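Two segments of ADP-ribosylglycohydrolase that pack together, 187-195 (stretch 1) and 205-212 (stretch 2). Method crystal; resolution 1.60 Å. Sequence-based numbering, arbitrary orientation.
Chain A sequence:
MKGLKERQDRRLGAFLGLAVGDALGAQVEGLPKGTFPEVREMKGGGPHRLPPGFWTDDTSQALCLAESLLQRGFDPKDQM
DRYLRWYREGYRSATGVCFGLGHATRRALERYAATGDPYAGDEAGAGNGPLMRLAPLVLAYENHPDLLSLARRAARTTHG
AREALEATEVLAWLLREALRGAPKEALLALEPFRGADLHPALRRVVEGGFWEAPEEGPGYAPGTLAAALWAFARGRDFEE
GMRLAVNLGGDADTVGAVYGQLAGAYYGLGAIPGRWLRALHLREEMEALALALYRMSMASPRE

Stretch 1, residues 187-195: LLALEPFRG
Stretch 2, residues 205-212: VVEGGFWE

Both stretches lie where a helix gives way to turns. In stretch 1 the helix runs through Leu-187 to Ala-189; Leu-190 then leaves helical geometry with positive phi (44/41), and Glu-191 to Phe-193 form a 3-10 segment (Phe-193 N to Leu-190 O, 2.9 Å). Stretch 2 enters as a helix that widens into a pi-type turn over 205-209, followed by a type I turn from Gly-209 to Glu-212. Gly-208, at phi/psi 115/7, suits glycine because a CB there would jam against the preceding carbonyl. The closest CA pair is Leu-190 CA and Val-206 CA, 6.4 Å apart.

The contact buries 399 Å², both sides summed, and most of the side-chain pairs are apolar. Val-206 (chi1 t) points toward stretch 1, and its compact, branched side chain fits among three neighbours: its CG1 lies 3.9 Å from Leu-190 CB, 3.7 Å from Phe-193 CB and 3.5 Å from Arg-194 CD. Leu-188 (m, t) reaches two aromatic rings, with CD2 3.9 Å from Phe-210 CE1 and CD1 3.7 Å from Trp-211 CH2. Phe-210 (chi1 p, chi2 82°) also meets Leu-190 (m, chi2 156°), CE2 to CD1 4.1 Å. Trp-211 (m, chi2 119°) starts sideways, but its long indole brings its end nearer. Phe-193 (m, chi2 -74°) contributes its CB while its ring leads away.

Polar chemistry is sparser, and no direct hydrogen bond joins the stretches. Instead one water donates to both Leu-188 O and Val-206 O, 2.8 Å from each, satisfying two carbonyls. Arg-194 (m, m, m, chi4 -75°) folds back so that NH1 donates to Ala-189 O at 3.0 Å; Val-206 O lies over one face of the guanidinium. Arg-194 NE stands 4.4 Å from Glu-207 CG, contact without a salt bridge.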

# COMPACT_ATOMS: atom_id res chain seq x y z
N LEU A 187 -7.67 15.33 -1.68
CA LEU A 187 -6.92 14.12 -2.03
C LEU A 187 -7.29 13.65 -3.43
O LEU A 187 -6.41 13.37 -4.25
CB LEU A 187 -7.21 13.02 -1.01
CG LEU A 187 -6.72 13.36 0.41
CD1 LEU A 187 -7.29 12.37 1.42
CD2 LEU A 187 -5.19 13.36 0.43
N LEU A 188 -8.58 13.58 -3.72
CA LEU A 188 -9.03 13.13 -5.03
C LEU A 188 -8.74 14.12 -6.16
O LEU A 188 -8.61 13.72 -7.31
CB LEU A 188 -10.54 12.83 -4.99
CG LEU A 188 -10.92 11.74 -3.98
CD1 LEU A 188 -12.44 11.60 -3.93
CD2 LEU A 188 -10.27 10.41 -4.38
N ALA A 189 -8.60 15.40 -5.83
CA ALA A 189 -8.31 16.41 -6.85
C ALA A 189 -6.89 16.26 -7.38
O ALA A 189 -6.60 16.68 -8.50
CB ALA A 189 -8.55 17.81 -6.29
N LEU A 190 -6.00 15.69 -6.57
CA LEU A 190 -4.61 15.45 -6.99
C LEU A 190 -4.02 16.65 -7.72
O LEU A 190 -3.30 16.50 -8.70
CB LEU A 190 -4.58 14.23 -7.92
CG LEU A 190 -4.97 12.91 -7.25
CD1 LEU A 190 -5.48 11.90 -8.27
CD2 LEU A 190 -3.76 12.36 -6.51
N GLU A 191 -4.30 17.85 -7.20
CA GLU A 191 -3.86 19.09 -7.82
C GLU A 191 -2.41 19.19 -8.31
O GLU A 191 -2.17 19.60 -9.44
CB GLU A 191 -4.16 20.26 -6.88
CG GLU A 191 -3.99 21.63 -7.52
CD GLU A 191 -4.58 22.74 -6.67
OE1 GLU A 191 -4.13 22.90 -5.51
OE2 GLU A 191 -5.48 23.44 -7.16
N PRO A 192 -1.42 18.80 -7.49
CA PRO A 192 -0.03 18.89 -7.96
C PRO A 192 0.33 18.00 -9.15
O PRO A 192 1.38 18.18 -9.77
CB PRO A 192 0.77 18.55 -6.71
CG PRO A 192 -0.13 17.63 -5.96
CD PRO A 192 -1.48 18.30 -6.10
N PHE A 193 -0.55 17.05 -9.48
CA PHE A 193 -0.29 16.14 -10.59
C PHE A 193 -1.09 16.50 -11.84
O PHE A 193 -0.88 15.92 -12.90
CB PHE A 193 -0.60 14.71 -10.14
CG PHE A 193 0.27 14.24 -9.02
CD1 PHE A 193 1.61 13.92 -9.25
CD2 PHE A 193 -0.22 14.18 -7.72
CE1 PHE A 193 2.44 13.53 -8.20
CE2 PHE A 193 0.60 13.80 -6.66
CZ PHE A 193 1.93 13.48 -6.90
N ARG A 194 -1.99 17.47 -11.71
CA ARG A 194 -2.80 17.91 -12.84
C ARG A 194 -1.90 18.65 -13.82
O ARG A 194 -1.25 19.63 -13.46
CB ARG A 194 -3.94 18.82 -12.36
CG ARG A 194 -4.76 18.25 -11.21
CD ARG A 194 -5.30 16.85 -11.52
NE ARG A 194 -6.38 16.86 -12.49
CZ ARG A 194 -7.63 17.25 -12.22
NH1 ARG A 194 -7.95 17.66 -11.00
NH2 ARG A 194 -8.55 17.23 -13.17
N GLY A 195 -1.87 18.17 -15.06
CA GLY A 195 -1.04 18.79 -16.08
C GLY A 195 0.41 18.36 -16.02
O GLY A 195 1.23 18.81 -16.82
N VAL A 205 -5.69 8.47 -14.92
CA VAL A 205 -6.19 8.24 -13.57
C VAL A 205 -6.31 9.56 -12.82
O VAL A 205 -7.37 9.88 -12.28
CB VAL A 205 -5.24 7.30 -12.77
CG1 VAL A 205 -5.66 7.24 -11.31
CG2 VAL A 205 -5.27 5.90 -13.38
N VAL A 206 -5.23 10.33 -12.81
CA VAL A 206 -5.20 11.61 -12.13
C VAL A 206 -6.28 12.57 -12.63
O VAL A 206 -6.80 13.38 -11.86
CB VAL A 206 -3.81 12.27 -12.27
CG1 VAL A 206 -3.82 13.67 -11.66
CG2 VAL A 206 -2.76 11.41 -11.59
N GLU A 207 -6.61 12.48 -13.91
CA GLU A 207 -7.62 13.35 -14.49
C GLU A 207 -9.07 12.90 -14.31
O GLU A 207 -9.97 13.44 -14.95
CB GLU A 207 -7.31 13.58 -15.97
CG GLU A 207 -6.04 14.40 -16.18
CD GLU A 207 -5.73 14.65 -17.63
OE1 GLU A 207 -4.78 15.43 -17.91
OE2 GLU A 207 -6.42 14.08 -18.50
N GLY A 208 -9.28 11.90 -13.46
CA GLY A 208 -10.64 11.43 -13.21
C GLY A 208 -11.01 10.02 -13.62
O GLY A 208 -12.18 9.64 -13.53
N GLY A 209 -10.04 9.24 -14.06
CA GLY A 209 -10.34 7.88 -14.46
C GLY A 209 -10.90 7.04 -13.32
O GLY A 209 -11.68 6.12 -13.53
N PHE A 210 -10.51 7.38 -12.10
CA PHE A 210 -10.94 6.64 -10.91
C PHE A 210 -12.40 6.82 -10.50
O PHE A 210 -12.90 6.08 -9.65
CB PHE A 210 -10.03 6.99 -9.73
CG PHE A 210 -10.10 8.44 -9.33
CD1 PHE A 210 -11.12 8.90 -8.50
CD2 PHE A 210 -9.15 9.35 -9.80
CE1 PHE A 210 -11.20 10.25 -8.14
CE2 PHE A 210 -9.22 10.71 -9.45
CZ PHE A 210 -10.25 11.15 -8.62
N TRP A 211 -13.11 7.78 -11.09
CA TRP A 211 -14.51 7.99 -10.72
C TRP A 211 -15.39 6.83 -11.20
O TRP A 211 -16.50 6.63 -10.69
CB TRP A 211 -15.03 9.31 -11.30
CG TRP A 211 -14.35 10.56 -10.77
CD1 TRP A 211 -13.65 11.48 -11.50
CD2 TRP A 211 -14.37 11.05 -9.42
NE1 TRP A 211 -13.24 12.51 -10.69
CE2 TRP A 211 -13.66 12.27 -9.41
CE3 TRP A 211 -14.92 10.57 -8.22
CZ2 TRP A 211 -13.49 13.03 -8.24
CZ3 TRP A 211 -14.74 11.33 -7.05
CH2 TRP A 211 -14.04 12.55 -7.08
N GLU A 212 -14.90 6.07 -12.17
CA GLU A 212 -15.67 4.94 -12.68
C GLU A 212 -15.24 3.66 -11.98
O GLU A 212 -14.06 3.45 -11.73
CB GLU A 212 -15.46 4.78 -14.19
CG GLU A 212 -16.32 3.69 -14.79
CD GLU A 212 -17.80 3.97 -14.60
OE1 GLU A 212 -18.31 4.93 -15.22
OE2 GLU A 212 -18.45 3.24 -13.82
O HOH W 1 -8.76 14.29 -10.07